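Local coordinates for protein DNA double-strand break repair nuclease NurA (Sulfolobus solfataricus, PDB 2YGK) that acts as a manganese-dependent nuclease in DNA double-strand break repair, probably working with the HerA helicase to resect the 5' strand of DNA ends, at residues N40-N45 and I282-M287; V219-T224 and K267-V272; Q105-L110 and K169-M174. One frame throughout, in Å; residues are numbered along the deposited sequence.

Overall arrangement
All three contacts lie away from the manganese site of D58 and D133, and they fall at two ends of an RNase H-like nuclease built on one large mixed sheet. Contacts 1 and 2 are neighbours, their centres 14 Å apart and their nearest atoms about 5 Å apart without touching. Strand 270-275 of contact 2 leads in the chain to helix 280-291 of contact 1, and both contacts reach the same sheet. Contact 3 lies on the opposite side of the chain's centre, its own centre 41 Å from that of contact 1 and 35 Å from that of contact 2. Along the chain, contact 1 spans the other two, and contact 3 closes before contact 2 opens.

Contact 1 (N40-N45 and I282-M287); sequences NEYVIN and IVKEIM
The aliphatic chain of K284 lies across one face of the Y42 ring, while M287 comes to the edge of the same ring. K284 CG sits 3.5 Å from the centroid of the Y42 ring and only 7° off its normal, a CH-pi contact. Beyond CG the lysine stays extended and runs on over the rim, with K284 CE 3.8 Å from Y42 CD1, so its methylenes cover the ring while its amine leads away. With CG anti to the backbone N (chi1 -176°), the tyrosine ring reaches out from the end of edge strand 39-41 to helix 280-291. At the ring edge, M287 CE lies in plane, 3.9 Å from Y42 CD2. The selenium of this selenomethionine stands 5.4 Å from the ring centroid at an oblique angle, forming a Met-aromatic contact. On the ring's other face, the carbonyl oxygen of I44 is 3.4 Å above the plane, toward the rim. Tyrosine suits this place because its flat ring accepts the lysine methylenes while its hydroxyl hydrogen-bonds D288, one residue beyond M287. Cutting the ring back to an alanine would probably leave D288 without its hydroxyl partner and the K284 methylenes and M287 methyl without the surface they pack on. K284 and M287 thus hold the ring by dispersion and CH-pi attraction, and the hydroxyl bond to D288 fixes its far end.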
loop_
_atom_site.group_PDB
_atom_site.type_symbol
_atom_site.label_atom_id
_atom_site.label_comp_id
_atom_site.label_asym_id
_atom_site.label_seq_id
_atom_site.Cartn_x
_atom_site.Cartn_y
_atom_site.Cartn_z
ATOM N N ASN A 40 1.147 24.619 -25.436
ATOM C CA ASN A 40 1.971 25.669 -26.014
ATOM C C ASN A 40 3.379 25.169 -26.234
ATOM O O ASN A 40 4.057 24.787 -25.278
ATOM C CB ASN A 40 1.988 26.900 -25.105
ATOM C CG ASN A 40 0.605 27.480 -24.907
ATOM O OD1 ASN A 40 0.108 28.284 -25.735
ATOM N ND2 ASN A 40 -0.049 27.062 -23.808
ATOM N N GLU A 41 3.811 25.143 -27.488
ATOM C CA GLU A 41 5.191 24.804 -27.807
ATOM C C GLU A 41 6.090 25.899 -27.296
ATOM O O GLU A 41 5.743 27.065 -27.370
ATOM C CB GLU A 41 5.370 24.618 -29.312
ATOM C CG GLU A 41 4.732 23.353 -29.810
ATOM C CD GLU A 41 4.815 23.149 -31.319
ATOM O OE1 GLU A 41 5.831 23.584 -31.949
ATOM O OE2 GLU A 41 3.843 22.530 -31.861
ATOM N N TYR A 42 7.223 25.532 -26.740
ATOM C CA TYR A 42 8.232 26.493 -26.356
ATOM C C TYR A 42 9.577 25.833 -26.524
ATOM O O TYR A 42 10.141 25.271 -25.600
ATOM C CB TYR A 42 8.029 26.976 -24.926
ATOM C CG TYR A 42 8.992 28.055 -24.519
ATOM C CD1 TYR A 42 9.126 29.212 -25.276
ATOM C CD2 TYR A 42 9.768 27.930 -23.384
ATOM C CE1 TYR A 42 10.010 30.214 -24.909
ATOM C CE2 TYR A 42 10.658 28.927 -23.000
ATOM C CZ TYR A 42 10.776 30.067 -23.766
ATOM O OH TYR A 42 11.642 31.078 -23.405
ATOM N N VAL A 43 10.094 25.909 -27.728
ATOM C CA VAL A 43 11.256 25.136 -28.067
ATOM C C VAL A 43 12.615 25.786 -27.701
ATOM O O VAL A 43 13.546 25.052 -27.461
ATOM C CB VAL A 43 11.160 24.633 -29.545
ATOM C CG1 VAL A 43 11.543 25.725 -30.547
ATOM C CG2 VAL A 43 11.995 23.382 -29.739
ATOM N N ILE A 44 12.737 27.116 -27.626
ATOM C CA ILE A 44 14.063 27.754 -27.337
ATOM C C ILE A 44 14.320 27.943 -25.854
ATOM O O ILE A 44 13.444 28.430 -25.141
ATOM C CB ILE A 44 14.234 29.206 -27.932
ATOM C CG1 ILE A 44 14.078 29.246 -29.451
ATOM C CG2 ILE A 44 15.625 29.783 -27.586
ATOM C CD1 ILE A 44 14.349 30.629 -30.051
ATOM N N ASN A 45 15.533 27.608 -25.408
ATOM C CA ASN A 45 15.983 27.844 -24.012
ATOM C C ASN A 45 16.776 29.154 -23.833
ATOM O O ASN A 45 17.172 29.795 -24.825
ATOM C CB ASN A 45 16.823 26.650 -23.491
ATOM C CG ASN A 45 18.188 26.480 -24.228
ATOM O OD1 ASN A 45 18.567 27.269 -25.107
ATOM N ND2 ASN A 45 18.926 25.435 -23.849
ATOM N N ILE A 282 6.477 34.177 -16.850
ATOM C CA ILE A 282 7.035 33.501 -15.683
ATOM C C ILE A 282 7.220 32.014 -15.980
ATOM O O ILE A 282 8.310 31.478 -15.757
ATOM C CB ILE A 282 6.212 33.758 -14.390
ATOM C CG1 ILE A 282 6.373 35.239 -13.962
ATOM C CG2 ILE A 282 6.694 32.856 -13.282
ATOM C CD1 ILE A 282 5.176 35.890 -13.259
ATOM N N VAL A 283 6.184 31.370 -16.509
ATOM C CA VAL A 283 6.257 29.965 -16.887
ATOM C C VAL A 283 7.450 29.645 -17.797
ATOM O O VAL A 283 8.159 28.654 -17.537
ATOM C CB VAL A 283 4.957 29.512 -17.583
ATOM C CG1 VAL A 283 5.198 28.335 -18.489
ATOM C CG2 VAL A 283 3.914 29.179 -16.549
ATOM N N LYS A 284 7.663 30.459 -18.844
ATOM C CA LYS A 284 8.789 30.285 -19.764
ATOM C C LYS A 284 10.144 30.548 -19.075
ATOM O O LYS A 284 11.160 29.875 -19.376
ATOM C CB LYS A 284 8.672 31.215 -20.977
ATOM C CG LYS A 284 7.699 30.796 -22.063
ATOM C CD LYS A 284 7.405 31.941 -23.014
ATOM C CE LYS A 284 6.363 31.573 -24.084
ATOM N NZ LYS A 284 5.854 32.741 -24.844
ATOM N N GLU A 285 10.178 31.519 -18.165
ATOM C CA GLU A 285 11.395 31.731 -17.363
ATOM C C GLU A 285 11.662 30.511 -16.471
ATOM O O GLU A 285 12.804 30.088 -16.334
ATOM C CB GLU A 285 11.297 32.997 -16.498
ATOM C CG GLU A 285 11.276 34.321 -17.289
ATOM C CD GLU A 285 11.116 35.550 -16.378
ATOM O OE1 GLU A 285 11.217 35.407 -15.117
ATOM O OE2 GLU A 285 10.901 36.660 -16.922
ATOM N N ILE A 286 10.607 29.946 -15.874
ATOM C CA ILE A 286 10.782 28.799 -14.988
ATOM C C ILE A 286 11.224 27.560 -15.779
ATOM O O ILE A 286 12.036 26.776 -15.291
ATOM C CB ILE A 286 9.493 28.464 -14.188
ATOM C CG1 ILE A 286 9.243 29.500 -13.083
ATOM C CG2 ILE A 286 9.565 27.067 -13.557
ATOM C CD1 ILE A 286 7.855 29.338 -12.439
HETATM N N MSE A 287 10.691 27.380 -16.984
HETATM C CA MSE A 287 11.129 26.282 -17.821
HETATM C C MSE A 287 12.601 26.431 -18.194
HETATM O O MSE A 287 13.366 25.492 -18.134
HETATM C CB MSE A 287 10.299 26.240 -19.102
HETATM C CG MSE A 287 8.895 25.771 -18.873
HETATM SE SE MSE A 287 7.860 25.704 -20.492
HETATM C CE MSE A 287 8.887 24.516 -21.631
#

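Contact 2 (V219-T224 and K267-V272); sequences VLELFT and KRVIRV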
loop_
_atom_site.group_PDB
_atom_site.type_symbol
_atom_site.label_atom_id
_atom_site.label_comp_id
_atom_site.label_asym_id
_atom_site.label_seq_id
_atom_site.Cartn_x
_atom_site.Cartn_y
_atom_site.Cartn_z
ATOM N N VAL A 219 -2.883 12.467 -20.848
ATOM C CA VAL A 219 -3.366 13.054 -22.093
ATOM C C VAL A 219 -2.259 13.838 -22.819
ATOM O O VAL A 219 -2.062 13.650 -24.003
ATOM C CB VAL A 219 -4.628 13.939 -21.852
ATOM C CG1 VAL A 219 -4.814 14.909 -22.936
ATOM C CG2 VAL A 219 -5.851 13.086 -21.785
ATOM N N LEU A 220 -1.510 14.675 -22.115
ATOM C CA LEU A 220 -0.431 15.456 -22.765
ATOM C C LEU A 220 0.770 14.649 -23.259
ATOM O O LEU A 220 1.477 15.055 -24.180
ATOM C CB LEU A 220 0.094 16.538 -21.827
ATOM C CG LEU A 220 -0.914 17.594 -21.405
ATOM C CD1 LEU A 220 -0.413 18.281 -20.152
ATOM C CD2 LEU A 220 -1.194 18.576 -22.579
ATOM N N GLU A 221 1.033 13.523 -22.619
ATOM C CA GLU A 221 2.165 12.677 -22.994
ATOM C C GLU A 221 1.808 11.899 -24.225
ATOM O O GLU A 221 2.677 11.580 -25.023
ATOM C CB GLU A 221 2.541 11.741 -21.857
ATOM C CG GLU A 221 3.230 12.448 -20.671
ATOM C CD GLU A 221 3.476 11.532 -19.467
ATOM O OE1 GLU A 221 3.271 10.297 -19.574
ATOM O OE2 GLU A 221 3.890 12.060 -18.406
ATOM N N LEU A 222 0.524 11.598 -24.384
ATOM C CA LEU A 222 0.088 10.864 -25.548
ATOM C C LEU A 222 0.063 11.746 -26.779
ATOM O O LEU A 222 0.607 11.347 -27.821
ATOM C CB LEU A 222 -1.288 10.216 -25.325
ATOM C CG LEU A 222 -1.300 8.981 -24.429
ATOM C CD1 LEU A 222 -2.690 8.485 -24.372
ATOM C CD2 LEU A 222 -0.364 7.907 -24.947
ATOM N N PHE A 223 -0.512 12.947 -26.651
ATOM C CA PHE A 223 -0.852 13.772 -27.818
ATOM C C PHE A 223 -0.005 15.013 -28.090
ATOM O O PHE A 223 -0.335 15.785 -28.978
ATOM C CB PHE A 223 -2.326 14.139 -27.749
ATOM C CG PHE A 223 -3.222 12.945 -27.801
ATOM C CD1 PHE A 223 -3.283 12.188 -28.945
ATOM C CD2 PHE A 223 -3.948 12.539 -26.682
ATOM C CE1 PHE A 223 -4.076 11.059 -28.995
ATOM C CE2 PHE A 223 -4.747 11.420 -26.721
ATOM C CZ PHE A 223 -4.821 10.673 -27.878
ATOM N N THR A 224 1.080 15.202 -27.339
ATOM C CA THR A 224 2.076 16.220 -27.656
ATOM C C THR A 224 3.452 15.581 -27.545
ATOM O O THR A 224 3.634 14.620 -26.776
ATOM C CB THR A 224 1.988 17.418 -26.701
ATOM O OG1 THR A 224 2.584 17.106 -25.437
ATOM C CG2 THR A 224 0.549 17.842 -26.478
ATOM N N LYS A 267 10.335 14.014 -24.074
ATOM C CA LYS A 267 10.468 13.493 -22.709
ATOM C C LYS A 267 9.177 13.617 -21.915
ATOM O O LYS A 267 8.123 13.934 -22.460
ATOM C CB LYS A 267 11.616 14.211 -22.021
ATOM C CG LYS A 267 12.913 14.044 -22.767
ATOM C CD LYS A 267 13.275 12.563 -22.856
ATOM C CE LYS A 267 14.672 12.350 -23.394
ATOM N NZ LYS A 267 14.795 12.831 -24.767
ATOM N N ARG A 268 9.254 13.300 -20.634
ATOM C CA ARG A 268 8.091 13.182 -19.777
ATOM C C ARG A 268 7.499 14.544 -19.575
ATOM O O ARG A 268 8.185 15.533 -19.749
ATOM C CB ARG A 268 8.523 12.619 -18.429
ATOM C CG ARG A 268 9.527 13.542 -17.712
ATOM C CD ARG A 268 9.701 13.164 -16.286
ATOM N NE ARG A 268 10.403 11.896 -16.193
ATOM C CZ ARG A 268 9.925 10.780 -15.640
ATOM N NH1 ARG A 268 8.701 10.734 -15.117
ATOM N NH2 ARG A 268 10.693 9.689 -15.618
ATOM N N VAL A 269 6.225 14.596 -19.222
ATOM C CA VAL A 269 5.590 15.809 -18.793
ATOM C C VAL A 269 5.550 15.749 -17.270
ATOM O O VAL A 269 5.236 14.686 -16.677
ATOM C CB VAL A 269 4.155 15.901 -19.333
ATOM C CG1 VAL A 269 3.442 17.120 -18.772
ATOM C CG2 VAL A 269 4.132 15.907 -20.903
ATOM N N ILE A 270 5.841 16.888 -16.637
ATOM C CA ILE A 270 5.715 17.028 -15.186
ATOM C C ILE A 270 4.661 18.083 -14.832
ATOM O O ILE A 270 4.385 18.986 -15.635
ATOM C CB ILE A 270 7.042 17.428 -14.559
ATOM C CG1 ILE A 270 7.495 18.800 -15.043
ATOM C CG2 ILE A 270 8.108 16.412 -14.887
ATOM C CD1 ILE A 270 8.858 19.272 -14.475
ATOM N N ARG A 271 4.071 17.951 -13.636
ATOM C CA ARG A 271 3.153 18.942 -13.080
ATOM C C ARG A 271 3.926 19.897 -12.185
ATOM O O ARG A 271 4.738 19.470 -11.360
ATOM C CB ARG A 271 2.107 18.252 -12.223
ATOM C CG ARG A 271 1.000 19.187 -11.727
ATOM C CD ARG A 271 0.106 18.507 -10.684
ATOM N NE ARG A 271 -0.837 19.469 -10.099
ATOM C CZ ARG A 271 -2.161 19.316 -10.027
ATOM N NH1 ARG A 271 -2.784 18.213 -10.486
ATOM N NH2 ARG A 271 -2.888 20.293 -9.497
ATOM N N VAL A 272 3.670 21.195 -12.321
ATOM C CA VAL A 272 4.273 22.169 -11.414
ATOM C C VAL A 272 3.170 22.943 -10.728
ATOM O O VAL A 272 2.306 23.484 -11.406
ATOM C CB VAL A 272 5.147 23.170 -12.155
ATOM C CG1 VAL A 272 5.716 24.125 -11.178
ATOM C CG2 VAL A 272 6.270 22.484 -12.949
HETATM O O HOH W 1 5.698 12.554 -23.648
#
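L220 and E221, in the last turn of helix 216-223, pack on V269, the loop residue just before strand 270-275 of the large mixed sheet in this RNase H-like domain. L220 comes first, with L220 CB 4.2 Å from V269 CG2; a branched apolar side chain fits here because it also touches Y260 of the sheet and W39. E221 follows and carries more of the contact. E221 CG is 3.6 Å from V269 CG2, so the aliphatic part of the glutamate lies against the valine methyl as the two side chains cross at a slant. A chi1 of -72° sets E221 CG opposite its own carbonyl carbon, and the extended chain beyond carries the carboxylate past the valine to its backbone. There E221 OE2 stands 3.4 Å from V269 O, two acceptors that form no hydrogen bond. A compact, beta-branched valine presents CG2 to both L220 CB and E221 CG in this buried spot. Toward the second subunit, E221 OE1 has a long, weak ion pair with R67 of that subunit, and F223 stacks its ring on W333 of the same neighbour. T224, the first residue to leave helical geometry, sends its hydroxyl back to L220 O, a carbonyl that also receives R262. A water joins the backbones as well, giving one hydrogen to K267 O at 3.0 Å and the other, weakly, to E221 O at 3.5 Å.

Contact 3 (Q105-L110 and K169-M174); sequences QERISL and KDERKM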
loop_
_atom_site.group_PDB
_atom_site.type_symbol
_atom_site.label_atom_id
_atom_site.label_comp_id
_atom_site.label_asym_id
_atom_site.label_seq_id
_atom_site.Cartn_x
_atom_site.Cartn_y
_atom_site.Cartn_z
ATOM N N GLN A 105 1.987 2.621 8.481
ATOM C CA GLN A 105 2.592 3.040 7.206
ATOM C C GLN A 105 2.342 4.517 6.894
ATOM O O GLN A 105 3.166 5.177 6.286
ATOM C CB GLN A 105 2.103 2.172 6.034
ATOM C CG GLN A 105 2.495 0.688 6.164
ATOM C CD GLN A 105 3.985 0.468 6.066
ATOM O OE1 GLN A 105 4.693 1.194 5.361
ATOM N NE2 GLN A 105 4.467 -0.530 6.758
ATOM N N GLU A 106 1.196 5.026 7.309
ATOM C CA GLU A 106 0.849 6.399 7.033
ATOM C C GLU A 106 1.635 7.338 7.981
ATOM O O GLU A 106 2.219 8.353 7.542
ATOM C CB GLU A 106 -0.665 6.586 7.159
ATOM C CG GLU A 106 -1.164 7.702 6.263
ATOM C CD GLU A 106 -2.476 8.311 6.701
ATOM O OE1 GLU A 106 -3.299 7.597 7.325
ATOM O OE2 GLU A 106 -2.667 9.522 6.394
ATOM N N ARG A 107 1.706 6.977 9.266
ATOM C CA ARG A 107 2.520 7.760 10.171
ATOM C C ARG A 107 3.961 7.815 9.685
ATOM O O ARG A 107 4.604 8.852 9.805
ATOM C CB ARG A 107 2.488 7.235 11.612
ATOM C CG ARG A 107 1.097 6.983 12.131
ATOM C CD ARG A 107 0.983 7.000 13.631
ATOM N NE ARG A 107 1.703 5.921 14.298
ATOM C CZ ARG A 107 1.332 4.655 14.287
ATOM N NH1 ARG A 107 0.244 4.281 13.611
ATOM N NH2 ARG A 107 2.073 3.767 14.936
ATOM N N ILE A 108 4.487 6.700 9.175
ATOM C CA ILE A 108 5.873 6.686 8.762
ATOM C C ILE A 108 6.029 7.714 7.647
ATOM O O ILE A 108 6.964 8.520 7.667
ATOM C CB ILE A 108 6.348 5.331 8.245
ATOM C CG1 ILE A 108 6.490 4.328 9.394
ATOM C CG2 ILE A 108 7.699 5.466 7.549
ATOM C CD1 ILE A 108 6.411 2.864 8.934
ATOM N N SER A 109 5.117 7.693 6.685
ATOM C CA SER A 109 5.254 8.585 5.555
ATOM C C SER A 109 5.060 10.042 5.955
ATOM O O SER A 109 5.737 10.902 5.434
ATOM C CB SER A 109 4.344 8.180 4.391
ATOM O OG SER A 109 3.046 7.891 4.828
ATOM N N LEU A 110 4.137 10.312 6.877
ATOM C CA LEU A 110 3.900 11.674 7.334
ATOM C C LEU A 110 5.117 12.170 8.099
ATOM O O LEU A 110 5.462 13.346 8.045
ATOM C CB LEU A 110 2.662 11.749 8.233
ATOM C CG LEU A 110 1.356 11.623 7.452
ATOM C CD1 LEU A 110 0.161 11.318 8.356
ATOM C CD2 LEU A 110 1.087 12.848 6.646
ATOM N N LYS A 169 0.817 8.425 23.089
ATOM C CA LYS A 169 0.316 7.091 23.372
ATOM C C LYS A 169 -0.568 6.639 22.215
ATOM O O LYS A 169 -0.255 5.661 21.540
ATOM C CB LYS A 169 -0.433 7.031 24.722
ATOM C CG LYS A 169 -0.776 8.388 25.377
ATOM C CD LYS A 169 -0.822 8.309 26.906
ATOM C CE LYS A 169 -2.198 7.974 27.431
ATOM N NZ LYS A 169 -2.211 8.034 28.915
ATOM N N ASP A 170 -1.634 7.392 21.957
ATOM C CA ASP A 170 -2.691 6.967 21.033
ATOM C C ASP A 170 -2.304 7.066 19.553
ATOM O O ASP A 170 -1.539 7.928 19.159
ATOM C CB ASP A 170 -3.966 7.779 21.296
ATOM C CG ASP A 170 -5.219 7.061 20.834
ATOM O OD1 ASP A 170 -5.374 6.861 19.604
ATOM O OD2 ASP A 170 -6.039 6.682 21.710
ATOM N N GLU A 171 -2.875 6.182 18.740
ATOM C CA GLU A 171 -2.503 6.063 17.329
ATOM C C GLU A 171 -3.197 7.086 16.429
ATOM O O GLU A 171 -2.546 7.707 15.577
ATOM C CB GLU A 171 -2.821 4.660 16.791
ATOM C CG GLU A 171 -2.244 3.520 17.609
ATOM C CD GLU A 171 -1.743 2.387 16.740
ATOM O OE1 GLU A 171 -2.469 2.004 15.789
ATOM O OE2 GLU A 171 -0.620 1.895 17.008
ATOM N N ARG A 172 -4.517 7.228 16.581
ATOM C CA ARG A 172 -5.290 8.129 15.714
ATOM C C ARG A 172 -4.799 9.556 15.909
ATOM O O ARG A 172 -4.650 10.311 14.942
ATOM C CB ARG A 172 -6.796 8.051 15.999
ATOM C CG ARG A 172 -7.536 6.959 15.229
ATOM C CD ARG A 172 -9.059 7.097 15.373
ATOM N NE ARG A 172 -9.474 7.392 16.751
ATOM C CZ ARG A 172 -9.394 6.545 17.773
ATOM N NH1 ARG A 172 -8.912 5.319 17.610
ATOM N NH2 ARG A 172 -9.791 6.932 18.973
ATOM N N LYS A 173 -4.543 9.894 17.174
ATOM C CA LYS A 173 -3.976 11.181 17.530
ATOM C C LYS A 173 -2.583 11.401 16.956
ATOM O O LYS A 173 -2.273 12.520 16.595
ATOM C CB LYS A 173 -3.958 11.378 19.048
ATOM C CG LYS A 173 -5.307 11.809 19.601
ATOM C CD LYS A 173 -5.243 12.102 21.091
ATOM C CE LYS A 173 -6.606 12.510 21.591
ATOM N NZ LYS A 173 -6.596 12.844 23.034
HETATM N N MSE A 174 -1.743 10.369 16.873
HETATM C CA MSE A 174 -0.416 10.564 16.276
HETATM C C MSE A 174 -0.498 10.873 14.746
HETATM O O MSE A 174 0.053 11.869 14.263
HETATM C CB MSE A 174 0.549 9.405 16.535
HETATM C CG MSE A 174 1.933 9.760 15.972
HETATM SE SE MSE A 174 3.317 8.455 16.045
HETATM C CE MSE A 174 4.876 9.463 15.645
#
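R107 reaches from helix 104-123 to the first turn of helix 171-193, where M174 and E171 receive different parts of its side chain. The aliphatic end of the arginine meets M174 first: R107 CD is 3.7 Å from M174 CG. Further out, the selenium of this selenomethionine lies at the guanidinium edge, near its plane, with M174 SE 3.5 Å from R107 NE. The two side chains cross at about a right angle. A chi1 of -175° turns M174 CG away from its backbone N, and the extended chain beyond carries SE to that edge. An unbranched, flexible residue suits the place, since it can lie against arginine methylene and nitrogen alike. This is helix-to-helix packing beside the long strands of the nuclease sheet: F98 of strand 85-98 touches M174 and also makes a cation-pi interaction with R107. A little further out the contact turns electrostatic. R107 NH2 and E171 OE2 form a long salt bridge of 3.9 Å, with that oxygen well out of the guanidinium plane and the two planes 50° apart. No N-H points at the oxygen, so the attraction is one of charges alone, and E171, an acid, probably offsets part of the charge of the buried arginine. The bend of the R107 chain at chi3 (-66°) turns the guanidinium toward E171. Just before E171, D170 is the N-cap of the helix, D170 OD1 accepting from R172 N at 3.2 Å.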